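Local coordinates for protein purine nucleoside phosphorylase (Caulobacter vibrioides, PDB 1XFJ) that probably acts as a purine nucleoside phosphorylase of the YfiH/LACC1 family, cleaving nucleosides such as inosine with phosphate and deaminating adenosine, at residues S38-R43 with N55-I59; L14-V20 with V120-R125; I80-A84 with E94-S100; W134-L138 with F178-F182; C166-S171 with F203-P207. All coordinates share one frame. Residue numbers count along the deposited sequence, not the author numbering.

Interaction 1 of 5, residues S38-R43 with N55-I59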
# COMPACT_ATOMS: atom_id res chain seq x y z
N SER A 38 -6.18 13.99 -11.53
CA SER A 38 -6.77 12.75 -12.03
C SER A 38 -7.16 11.82 -10.89
O SER A 38 -8.20 11.94 -10.24
CB SER A 38 -5.79 12.04 -12.98
OG SER A 38 -6.48 11.49 -14.09
N LEU A 39 -6.41 10.68 -10.74
CA LEU A 39 -6.83 9.58 -9.86
C LEU A 39 -6.57 9.59 -8.35
O LEU A 39 -5.93 8.68 -7.82
CB LEU A 39 -6.33 8.26 -10.45
CG LEU A 39 -7.21 7.04 -10.19
CD1 LEU A 39 -8.56 7.22 -10.87
CD2 LEU A 39 -6.51 5.80 -10.75
N ASN A 40 -7.14 10.58 -7.67
CA ASN A 40 -6.99 10.69 -6.22
C ASN A 40 -8.13 9.96 -5.51
O ASN A 40 -9.30 10.28 -5.71
CB ASN A 40 -6.99 12.17 -5.82
CG ASN A 40 -7.08 12.37 -4.33
OD1 ASN A 40 -6.47 11.62 -3.55
ND2 ASN A 40 -7.83 13.38 -3.91
N VAL A 41 -7.78 8.98 -4.67
CA VAL A 41 -8.79 8.20 -3.96
C VAL A 41 -8.90 8.57 -2.48
O VAL A 41 -9.65 7.93 -1.73
CB VAL A 41 -8.50 6.68 -4.06
CG1 VAL A 41 -8.52 6.24 -5.52
CG2 VAL A 41 -7.15 6.36 -3.43
N GLY A 42 -8.18 9.61 -2.06
CA GLY A 42 -8.20 10.03 -0.67
C GLY A 42 -9.47 10.71 -0.16
O GLY A 42 -9.68 11.90 -0.37
N ARG A 43 -10.31 9.94 0.53
CA ARG A 43 -11.55 10.49 1.08
C ARG A 43 -11.25 11.48 2.21
O ARG A 43 -12.09 12.33 2.54
CB ARG A 43 -12.44 9.36 1.59
CG ARG A 43 -13.26 8.68 0.51
CD ARG A 43 -14.04 7.51 1.07
NE ARG A 43 -15.05 7.03 0.14
CZ ARG A 43 -15.83 5.97 0.37
NH1 ARG A 43 -15.69 5.28 1.49
NH2 ARG A 43 -16.74 5.61 -0.52
N ASN A 55 -13.28 8.81 -8.81
CA ASN A 55 -12.03 8.09 -9.01
C ASN A 55 -12.14 6.69 -8.42
O ASN A 55 -11.70 5.72 -9.04
CB ASN A 55 -10.86 8.85 -8.37
CG ASN A 55 -10.62 10.19 -9.03
OD1 ASN A 55 -10.69 10.30 -10.25
ND2 ASN A 55 -10.32 11.21 -8.23
N ARG A 56 -12.72 6.59 -7.24
CA ARG A 56 -12.90 5.29 -6.59
C ARG A 56 -13.79 4.39 -7.45
O ARG A 56 -13.56 3.19 -7.56
CB ARG A 56 -13.53 5.46 -5.20
CG ARG A 56 -12.57 5.97 -4.14
CD ARG A 56 -13.28 6.22 -2.82
NE ARG A 56 -14.04 5.05 -2.38
CZ ARG A 56 -13.71 4.28 -1.35
NH1 ARG A 56 -12.63 4.55 -0.62
NH2 ARG A 56 -14.46 3.23 -1.04
N ALA A 57 -14.82 4.98 -8.06
CA ALA A 57 -15.73 4.22 -8.90
C ALA A 57 -15.01 3.68 -10.13
O ALA A 57 -15.25 2.55 -10.57
CB ALA A 57 -16.91 5.08 -9.31
N ARG A 58 -14.12 4.49 -10.69
CA ARG A 58 -13.37 4.07 -11.87
C ARG A 58 -12.51 2.86 -11.55
O ARG A 58 -12.42 1.92 -12.34
CB ARG A 58 -12.49 5.21 -12.38
CG ARG A 58 -13.31 6.39 -12.85
CD ARG A 58 -12.49 7.43 -13.58
NE ARG A 58 -13.40 8.37 -14.24
CZ ARG A 58 -13.07 9.15 -15.26
NH1 ARG A 58 -11.85 9.14 -15.76
NH2 ARG A 58 -14.00 9.94 -15.79
N ILE A 59 -11.88 2.89 -10.38
CA ILE A 59 -11.03 1.79 -9.95
C ILE A 59 -11.88 0.55 -9.71
O ILE A 59 -11.51 -0.55 -10.12
CB ILE A 59 -10.25 2.17 -8.68
CG1 ILE A 59 -9.17 3.19 -9.04
CG2 ILE A 59 -9.63 0.93 -8.05
CD1 ILE A 59 -8.40 3.74 -7.85
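N55 points its CA-CB bond toward the loop S38-R43. Its ND2 gives a hydrogen bond to the backbone carbonyl N40 O (2.9 Å), and its CB sits 3.8 Å from L39 CD1; beyond the two segments, OD1 takes V31 N and ND2 also serves S32 OG. R56 runs its CG under V41 CB (4.1 Å) and then meets R43: the two guanidinium groups lie flat on each other, centres 3.2 Å apart and planes 11° from parallel. Such an arginine pair stacks despite its like charges, and here E53 offsets one through a salt bridge to R43. The loop, following strand 20-25 and packed on helix 49-62, holds an inverse gamma turn centred on L39, then an Asx turn: N40 OD1 accepts from G42 N (3.0 Å) and also from R252 N. One turn on from N55, I59 presses CD1 against V41 CG1 (3.4 Å) and L39 CD2 (4.0 Å), with L254 of strand 253-259 touching both I59 and V41.

Interaction 2 of 5, residues L14-V20 with V120-R125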
# COMPACT_ATOMS: atom_id res chain seq x y z
N LEU A 14 1.85 -11.93 -9.24
CA LEU A 14 0.42 -11.98 -8.99
C LEU A 14 -0.42 -12.08 -10.26
O LEU A 14 -1.53 -12.62 -10.24
CB LEU A 14 -0.01 -10.73 -8.21
CG LEU A 14 0.64 -10.50 -6.84
CD1 LEU A 14 0.27 -9.12 -6.31
CD2 LEU A 14 0.20 -11.58 -5.87
N SER A 15 0.11 -11.55 -11.36
CA SER A 15 -0.61 -11.54 -12.64
C SER A 15 -0.95 -12.92 -13.21
O SER A 15 -1.87 -13.05 -14.01
CB SER A 15 0.19 -10.75 -13.67
OG SER A 15 1.45 -11.36 -13.89
N SER A 16 -0.21 -13.94 -12.80
CA SER A 16 -0.44 -15.29 -13.29
C SER A 16 -1.52 -16.05 -12.52
O SER A 16 -1.95 -17.12 -12.93
CB SER A 16 0.86 -16.09 -13.25
OG SER A 16 1.39 -16.13 -11.94
N LEU A 17 -1.96 -15.48 -11.40
CA LEU A 17 -2.98 -16.11 -10.55
C LEU A 17 -4.41 -15.97 -11.09
O LEU A 17 -4.98 -14.88 -11.09
CB LEU A 17 -2.91 -15.53 -9.14
CG LEU A 17 -1.51 -15.50 -8.52
CD1 LEU A 17 -1.56 -14.80 -7.17
CD2 LEU A 17 -0.99 -16.92 -8.37
N PRO A 18 -5.01 -17.09 -11.53
CA PRO A 18 -6.37 -17.06 -12.07
C PRO A 18 -7.39 -16.80 -10.96
O PRO A 18 -7.21 -17.24 -9.83
CB PRO A 18 -6.52 -18.45 -12.68
CG PRO A 18 -5.76 -19.29 -11.71
CD PRO A 18 -4.50 -18.47 -11.47
N GLY A 19 -8.46 -16.08 -11.30
CA GLY A 19 -9.48 -15.79 -10.31
C GLY A 19 -9.04 -14.74 -9.32
O GLY A 19 -9.71 -14.51 -8.31
N VAL A 20 -7.91 -14.11 -9.59
CA VAL A 20 -7.37 -13.06 -8.73
C VAL A 20 -7.01 -11.86 -9.60
O VAL A 20 -6.36 -12.00 -10.64
CB VAL A 20 -6.10 -13.53 -7.98
CG1 VAL A 20 -5.51 -12.37 -7.19
CG2 VAL A 20 -6.44 -14.68 -7.05
N VAL A 120 -1.57 -12.77 -1.07
CA VAL A 120 -2.56 -13.77 -1.46
C VAL A 120 -2.08 -15.19 -1.21
O VAL A 120 -0.90 -15.49 -1.36
CB VAL A 120 -2.90 -13.64 -2.97
CG1 VAL A 120 -1.64 -13.74 -3.80
CG2 VAL A 120 -3.89 -14.73 -3.38
N ASP A 121 -3.01 -16.04 -0.79
CA ASP A 121 -2.72 -17.46 -0.61
C ASP A 121 -3.61 -18.05 -1.70
O ASP A 121 -4.82 -18.14 -1.53
CB ASP A 121 -3.17 -17.97 0.75
CG ASP A 121 -2.93 -19.46 0.92
OD1 ASP A 121 -2.97 -20.17 -0.11
OD2 ASP A 121 -2.73 -19.92 2.06
N PRO A 122 -3.02 -18.45 -2.84
CA PRO A 122 -3.76 -19.02 -3.96
C PRO A 122 -4.47 -20.36 -3.73
O PRO A 122 -5.30 -20.77 -4.54
CB PRO A 122 -2.70 -19.09 -5.06
CG PRO A 122 -1.46 -19.37 -4.31
CD PRO A 122 -1.57 -18.42 -3.13
N GLU A 123 -4.14 -21.04 -2.63
CA GLU A 123 -4.78 -22.31 -2.33
C GLU A 123 -5.98 -22.12 -1.42
O GLU A 123 -7.06 -22.65 -1.67
CB GLU A 123 -3.78 -23.28 -1.68
CG GLU A 123 -4.39 -24.60 -1.21
CD GLU A 123 -5.23 -25.28 -2.28
OE1 GLU A 123 -4.79 -25.31 -3.44
OE2 GLU A 123 -6.32 -25.78 -1.94
N ALA A 124 -5.79 -21.35 -0.35
CA ALA A 124 -6.87 -21.08 0.59
C ALA A 124 -7.81 -20.04 -0.00
O ALA A 124 -8.92 -19.85 0.49
CB ALA A 124 -6.30 -20.58 1.91
N ARG A 125 -7.36 -19.38 -1.07
CA ARG A 125 -8.15 -18.35 -1.73
C ARG A 125 -8.43 -17.21 -0.76
O ARG A 125 -9.57 -16.91 -0.43
CB ARG A 125 -9.47 -18.93 -2.26
CG ARG A 125 -9.30 -19.99 -3.35
CD ARG A 125 -8.78 -19.41 -4.66
NE ARG A 125 -9.70 -18.44 -5.25
CZ ARG A 125 -9.49 -17.79 -6.39
NH1 ARG A 125 -8.38 -17.99 -7.09
NH2 ARG A 125 -10.40 -16.92 -6.84
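L14, at the end of the short helix 12-15, reaches toward strand 115-121 with its tip, CD2 lying 3.5 Å from V120 CG1. The chain comes back at L17, whose CD1 touches V120 CG1 at 3.5 Å while CD2 rests 4.3 Å from P122 CB. From L17 to V20 the backbone makes a type II beta turn, and the P18 and G19 carbonyls face R125. P18 O accepts from R125 NH1 (3.1 Å) and G19 O from R125 NH2 (2.9 Å), both near the plane of the guanidinium. G19, with positive phi, has R125 NH2 where a CB would need to be. V20 enters strand 20-25 and packs CG2 loosely on V120 CG2 (4.5 Å) and closer to R125 NH1 (3.8 Å). I257 of strand 253-259 touches both valines. The arrangement is a type II turn with an arginine bonded to two successive carbonyls, joining the start of strand 20-25 in the five-stranded sheet to the turn between neighbouring strands 115-121 and 126-132 of the six-stranded sheet.

Interaction 3 of 5, residues I80-A84 with E94-S100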
# COMPACT_ATOMS: atom_id res chain seq x y z
N ILE A 80 -3.39 -2.74 12.63
CA ILE A 80 -4.74 -3.31 12.64
C ILE A 80 -5.16 -3.84 11.27
O ILE A 80 -5.20 -3.10 10.28
CB ILE A 80 -5.78 -2.26 13.10
CG1 ILE A 80 -5.44 -1.76 14.50
CG2 ILE A 80 -7.18 -2.87 13.07
CD1 ILE A 80 -6.33 -0.62 14.98
N ALA A 81 -5.47 -5.13 11.23
CA ALA A 81 -5.91 -5.79 10.00
C ALA A 81 -7.38 -6.14 10.15
O ALA A 81 -7.75 -6.93 11.03
CB ALA A 81 -5.08 -7.05 9.75
N ILE A 82 -8.20 -5.56 9.29
CA ILE A 82 -9.65 -5.78 9.31
C ILE A 82 -10.10 -6.78 8.25
O ILE A 82 -9.59 -6.77 7.12
CB ILE A 82 -10.40 -4.45 9.08
CG1 ILE A 82 -9.95 -3.40 10.10
CG2 ILE A 82 -11.90 -4.68 9.18
CD1 ILE A 82 -10.21 -3.78 11.53
N VAL A 83 -11.06 -7.62 8.60
CA VAL A 83 -11.59 -8.59 7.66
C VAL A 83 -12.83 -8.00 6.99
O VAL A 83 -13.69 -7.43 7.65
CB VAL A 83 -11.99 -9.91 8.37
CG1 VAL A 83 -12.78 -10.79 7.42
CG2 VAL A 83 -10.74 -10.64 8.84
N ALA A 84 -12.90 -8.14 5.67
CA ALA A 84 -14.02 -7.64 4.89
C ALA A 84 -14.69 -8.81 4.17
O ALA A 84 -14.10 -9.42 3.29
CB ALA A 84 -13.55 -6.61 3.88
N GLU A 94 -11.49 2.05 11.06
CA GLU A 94 -10.08 2.32 11.37
C GLU A 94 -9.24 1.07 11.15
O GLU A 94 -9.63 -0.03 11.56
CB GLU A 94 -9.93 2.79 12.82
CG GLU A 94 -10.73 4.03 13.16
CD GLU A 94 -12.10 3.71 13.75
OE1 GLU A 94 -12.75 2.77 13.27
OE2 GLU A 94 -12.51 4.42 14.70
N GLY A 95 -8.10 1.23 10.50
CA GLY A 95 -7.23 0.09 10.24
C GLY A 95 -6.23 0.38 9.15
O GLY A 95 -6.29 1.43 8.50
N ASP A 96 -5.30 -0.54 8.93
CA ASP A 96 -4.29 -0.33 7.90
C ASP A 96 -4.04 -1.55 7.04
O ASP A 96 -2.99 -1.68 6.41
CB ASP A 96 -3.00 0.17 8.55
CG ASP A 96 -3.13 1.60 9.04
OD1 ASP A 96 -2.78 2.52 8.28
OD2 ASP A 96 -3.61 1.79 10.18
N ALA A 97 -5.02 -2.45 7.01
CA ALA A 97 -4.95 -3.65 6.20
C ALA A 97 -6.36 -4.19 6.03
O ALA A 97 -7.15 -4.19 6.97
CB ALA A 97 -4.06 -4.70 6.86
N VAL A 98 -6.68 -4.64 4.82
CA VAL A 98 -8.00 -5.19 4.53
C VAL A 98 -7.80 -6.62 4.03
O VAL A 98 -7.12 -6.85 3.04
CB VAL A 98 -8.74 -4.35 3.46
CG1 VAL A 98 -10.12 -4.94 3.21
CG2 VAL A 98 -8.86 -2.91 3.94
N VAL A 99 -8.41 -7.57 4.74
CA VAL A 99 -8.28 -8.99 4.40
C VAL A 99 -9.62 -9.60 4.04
O VAL A 99 -10.64 -9.25 4.63
CB VAL A 99 -7.70 -9.76 5.61
CG1 VAL A 99 -7.50 -11.22 5.26
CG2 VAL A 99 -6.38 -9.12 6.04
N SER A 100 -9.63 -10.52 3.08
CA SER A 100 -10.89 -11.14 2.68
C SER A 100 -10.74 -12.50 2.02
O SER A 100 -9.73 -12.80 1.39
CB SER A 100 -11.66 -10.21 1.75
OG SER A 100 -12.92 -10.77 1.39
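The two segments run side by side in the same direction, the axes of strands 81-83 and 97-100 passing 4.6 Å apart with 33° between them. I82 N donates to A97 O (2.9 Å), I82 O accepts from V99 N (2.8 Å), and A84 N donates to V99 O (2.7 Å), so I82 is bonded through both its N and O to the residues flanking V98, as parallel pairing requires. Before the strands, D96 N binds I80 O at 2.9 Å; at their C-terminal ends, S100 OG donates to A84 O (2.6 Å). Two CA-H...O contacts fill in between, V98 CA to I82 O (3.4 Å) and V83 CA to V99 O (3.2 Å). Strand 81-83 is the outermost strand of a mixed six-stranded sheet, and 97-100 lies next to it, with 126-132 beyond. On one face A81 CB meets A97 CB (3.9 Å) and V99 CG2 (4.4 Å), beneath helix 141-151, whose R148 touches V83 and V99. The other face carries I82 and V98. A84 CB packs on V98 CG1 at 3.9 Å, and I82 CG1 lies 3.7 Å from the carbonyl E94 O and 4.4 Å from G95 CA, where a side chain on G95 would collide with it. D96 turns its carboxylate to S78 and to H131 ND1, tying the start of the strand to its neighbours.

Interaction 4 of 5, residues W134-L138 with F178-F182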
# COMPACT_ATOMS: atom_id res chain seq x y z
N TRP A 134 6.42 3.81 7.46
CA TRP A 134 7.52 3.40 8.32
C TRP A 134 7.03 2.93 9.69
O TRP A 134 7.55 1.96 10.24
CB TRP A 134 8.55 4.53 8.50
CG TRP A 134 8.08 5.72 9.31
CD1 TRP A 134 7.59 6.89 8.83
CD2 TRP A 134 8.09 5.83 10.74
NE1 TRP A 134 7.28 7.74 9.87
CE2 TRP A 134 7.57 7.11 11.05
CE3 TRP A 134 8.47 4.98 11.78
CZ2 TRP A 134 7.44 7.56 12.37
CZ3 TRP A 134 8.33 5.42 13.09
CH2 TRP A 134 7.82 6.70 13.37
N ARG A 135 6.01 3.59 10.22
CA ARG A 135 5.47 3.23 11.53
C ARG A 135 4.81 1.86 11.52
O ARG A 135 5.13 1.01 12.36
CB ARG A 135 4.48 4.29 12.02
CG ARG A 135 4.05 4.13 13.48
CD ARG A 135 3.07 5.22 13.90
NE ARG A 135 3.69 6.55 13.90
CZ ARG A 135 4.51 7.01 14.83
NH1 ARG A 135 4.84 6.25 15.87
NH2 ARG A 135 5.02 8.24 14.73
N GLY A 136 3.90 1.64 10.58
CA GLY A 136 3.23 0.36 10.49
C GLY A 136 4.22 -0.77 10.25
O GLY A 136 4.13 -1.83 10.88
N ALA A 137 5.16 -0.54 9.35
CA ALA A 137 6.16 -1.56 9.05
C ALA A 137 6.97 -1.91 10.29
O ALA A 137 7.19 -3.08 10.60
CB ALA A 137 7.09 -1.06 7.95
N LEU A 138 7.40 -0.88 11.02
CA LEU A 138 8.20 -1.11 12.22
C LEU A 138 7.40 -1.84 13.31
O LEU A 138 7.92 -2.75 13.96
CB LEU A 138 8.70 0.23 12.78
CG LEU A 138 9.51 0.13 14.08
CD1 LEU A 138 10.78 -0.67 13.82
CD2 LEU A 138 9.84 1.53 14.58
N PHE A 178 15.19 8.95 13.71
CA PHE A 178 14.52 7.93 12.90
C PHE A 178 15.43 6.70 12.84
O PHE A 178 15.00 5.58 13.11
CB PHE A 178 14.28 8.47 11.49
CG PHE A 178 13.46 7.57 10.61
CD1 PHE A 178 12.10 7.80 10.43
CD2 PHE A 178 14.05 6.50 9.94
CE1 PHE A 178 11.34 6.99 9.59
CE2 PHE A 178 13.30 5.69 9.09
CZ PHE A 178 11.94 5.94 8.91
N LEU A 179 16.68 6.94 12.49
CA LEU A 179 17.68 5.88 12.40
C LEU A 179 17.78 5.11 13.71
O LEU A 179 17.69 3.88 13.75
CB LEU A 179 19.06 6.47 12.08
CG LEU A 179 20.22 5.50 12.33
CD1 LEU A 179 20.16 4.39 11.30
CD2 LEU A 179 21.54 6.24 12.26
N HIS A 180 17.97 5.85 14.80
CA HIS A 180 18.11 5.25 16.11
C HIS A 180 16.86 4.49 16.55
O HIS A 180 16.96 3.46 17.21
CB HIS A 180 18.50 6.32 17.12
CG HIS A 180 19.83 6.95 16.82
ND1 HIS A 180 20.19 8.20 17.28
CD2 HIS A 180 20.89 6.49 16.10
CE1 HIS A 180 21.41 8.49 16.85
NE2 HIS A 180 21.85 7.47 16.14
N ARG A 181 15.68 4.99 16.18
CA ARG A 181 14.44 4.32 16.56
C ARG A 181 14.43 2.91 15.95
O ARG A 181 14.12 1.94 16.63
CB ARG A 181 13.23 5.10 16.05
CG ARG A 181 11.90 4.47 16.44
CD ARG A 181 10.71 5.23 15.87
NE ARG A 181 10.64 6.61 16.36
CZ ARG A 181 10.84 7.68 15.60
NH1 ARG A 181 11.11 7.55 14.31
NH2 ARG A 181 10.76 8.89 16.14
N PHE A 182 14.77 2.82 14.67
CA PHE A 182 14.80 1.52 14.00
C PHE A 182 15.90 0.61 14.53
O PHE A 182 15.68 -0.58 14.75
CB PHE A 182 14.98 1.70 12.49
CG PHE A 182 13.69 1.88 11.75
CD1 PHE A 182 12.99 3.08 11.82
CD2 PHE A 182 13.13 0.83 11.03
CE1 PHE A 182 11.76 3.24 11.19
CE2 PHE A 182 11.90 0.97 10.39
CZ PHE A 182 11.21 2.18 10.47
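W134 is the big bump here. Its indole, projecting from the first turn of helix 134-139, pushes into a hollow lined by F178, R181 and F182 of helix 176-185. F178 closes one side by driving its edge at the indole face: F178 CE1 is 3.5 Å from W134 CG, and the ring centroid is 5.0 Å from that of the five-membered ring, planes 63° apart, an edge-to-face pair. At the far end of the indole, W134 CH2 lies over a face of the R181 guanidinium, 3.5 Å from NH1. W134 CE3 is also 3.8 Å from F182 CE1. One turn later L138 fills the next gap, setting CD1 over the F182 ring in a CH-pi contact (4.2 Å to the centroid), with CD2 4.0 Å from R181 CD. These long side chains bridge nearly parallel axes 12.2 Å apart. F178 and F182 also meet F204 of strand 201-204. Chemically the contact is mostly apolar and aromatic surface beside one guanidinium, and no directed polar bond is seen between the segments.

Interaction 5 of 5, residues C166-S171 with F203-P207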
# COMPACT_ATOMS: atom_id res chain seq x y z
N CYS A 166 6.38 3.09 -3.98
CA CYS A 166 6.54 3.77 -2.70
C CYS A 166 7.77 4.65 -2.81
O CYS A 166 8.42 4.68 -3.85
CB CYS A 166 6.70 2.75 -1.57
SG CYS A 166 8.19 1.72 -1.66
N ILE A 167 8.09 5.38 -1.75
CA ILE A 167 9.26 6.24 -1.80
C ILE A 167 10.50 5.33 -1.78
O ILE A 167 10.65 4.48 -0.90
CB ILE A 167 9.26 7.25 -0.63
CG1 ILE A 167 10.38 8.28 -0.83
CG2 ILE A 167 9.36 6.53 0.70
CD1 ILE A 167 10.25 9.50 0.07
N GLY A 168 11.36 5.52 -2.77
CA GLY A 168 12.55 4.69 -2.90
C GLY A 168 13.75 5.04 -2.04
O GLY A 168 13.83 6.13 -1.48
N PRO A 169 14.71 4.11 -1.93
CA PRO A 169 15.93 4.30 -1.13
C PRO A 169 16.78 5.49 -1.57
O PRO A 169 17.64 5.96 -0.82
CB PRO A 169 16.66 2.97 -1.29
CG PRO A 169 16.19 2.48 -2.62
CD PRO A 169 14.72 2.79 -2.57
N LYS A 170 16.56 5.98 -2.79
CA LYS A 170 17.32 7.12 -3.27
C LYS A 170 16.56 8.40 -2.96
O LYS A 170 17.08 9.51 -3.13
CB LYS A 170 17.54 7.02 -4.78
CG LYS A 170 16.28 7.18 -5.62
CD LYS A 170 16.57 6.99 -7.11
CE LYS A 170 15.31 7.14 -7.95
NZ LYS A 170 14.77 8.53 -7.91
N SER A 171 15.32 8.25 -2.49
CA SER A 171 14.46 9.39 -2.20
C SER A 171 14.06 9.61 -0.74
O SER A 171 13.73 10.73 -0.35
CB SER A 171 13.18 9.27 -3.03
OG SER A 171 13.45 9.31 -4.42
N PHE A 203 19.55 7.69 4.28
CA PHE A 203 18.52 7.36 3.30
C PHE A 203 18.00 6.01 3.78
O PHE A 203 18.78 5.09 4.03
CB PHE A 203 19.09 7.23 1.89
CG PHE A 203 19.20 8.54 1.15
CD1 PHE A 203 18.06 9.25 0.80
CD2 PHE A 203 20.45 9.06 0.83
CE1 PHE A 203 18.16 10.47 0.12
CE2 PHE A 203 20.56 10.27 0.15
CZ PHE A 203 19.42 10.98 -0.21
N PHE A 204 16.68 5.90 3.94
CA PHE A 204 16.07 4.67 4.40
C PHE A 204 15.48 3.90 3.23
O PHE A 204 14.81 4.47 2.37
CB PHE A 204 14.98 4.98 5.42
CG PHE A 204 14.26 3.77 5.95
CD1 PHE A 204 14.97 2.73 6.55
CD2 PHE A 204 12.87 3.69 5.90
CE1 PHE A 204 14.31 1.63 7.08
CE2 PHE A 204 12.20 2.59 6.43
CZ PHE A 204 12.92 1.56 7.03
N ASP A 205 15.75 2.60 3.20
CA ASP A 205 15.25 1.72 2.15
C ASP A 205 13.97 1.06 2.65
O ASP A 205 14.00 -0.06 3.16
CB ASP A 205 16.31 0.66 1.81
CG ASP A 205 16.02 -0.06 0.51
OD1 ASP A 205 14.84 -0.09 0.10
OD2 ASP A 205 16.97 -0.60 -0.10
N LEU A 206 12.85 1.75 2.51
CA LEU A 206 11.57 1.24 2.96
C LEU A 206 11.16 -0.08 2.29
O LEU A 206 10.83 -1.05 2.98
CB LEU A 206 10.47 2.29 2.74
CG LEU A 206 9.06 1.92 3.20
CD1 LEU A 206 9.04 1.71 4.70
CD2 LEU A 206 8.11 3.04 2.81
N PRO A 207 11.16 -0.13 0.95
CA PRO A 207 10.76 -1.39 0.32
C PRO A 207 11.60 -2.59 0.79
O PRO A 207 11.07 -3.67 1.00
CB PRO A 207 10.90 -1.10 -1.17
CG PRO A 207 11.93 -0.02 -1.22
CD PRO A 207 11.55 0.86 -0.06
O HOH W 1 12.85 3.85 0.60
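P169 gives up the most surface in this contact, and it sits at the turn of the loop that follows strand 160-163. Its ring is wedged against segment F203-P207: CB lies 3.6 Å from D205 CG, CD 4.2 Å from P207 CG, and the P169 CA is 3.7 Å from the carbonyl F204 O. The turn is held by S171 N, which donates to G168 O at 2.8 Å. F203, next in buried area, covers the far side of that turn; its CB is 3.3 Å from P169 O and its CE1 3.6 Å from K170 O, so the ring lies against backbone. P207 fills the other end, with CD 3.8 Å from C166 SG and also 3.8 Å from I167 O. Between these points a bridging water does the polar work. It gives its protons to I167 O and F204 O, both 2.7 Å from the water oxygen, and accepts from L206 N at 2.8 Å, tying loop and strand-to-helix junction together. At that junction D205 is the N-cap, its OD1 taking A208 N. D228 OD1 accepts from G168 N and D228 OD2 is hydrogen-bonded to S171 OG. The contact fits the loop between strands 160-163 and 173-175 against the end of strand 201-204 and the start of helix 206-216, with W224 of strand 221-224 touching C166, P169 and P207.

How the interactions relate
Along the chain, interactions 1 and 3 are nested inside the loop closed by interaction 2; interactions 4 and 5 follow, and their segments alternate. Interactions 2 and 3 both reach the six-stranded sheet, their centres 19 Å apart. Interactions 4 and 5 are the one pair that touches, with centres 13 Å apart: F178 and F182 both pack on F204, so helix 176-185 and strand 201-204 share one aromatic cluster. Interactions 1 and 4 lie 29 Å apart, centre to centre, across the chain's middle. Interaction 1 packs loop on helix, 2 joins the two larger sheets, 3 forms a sheet edge, and 4 and 5 join helices 134-139 and 176-185 to strand 201-204 and helix 206-216.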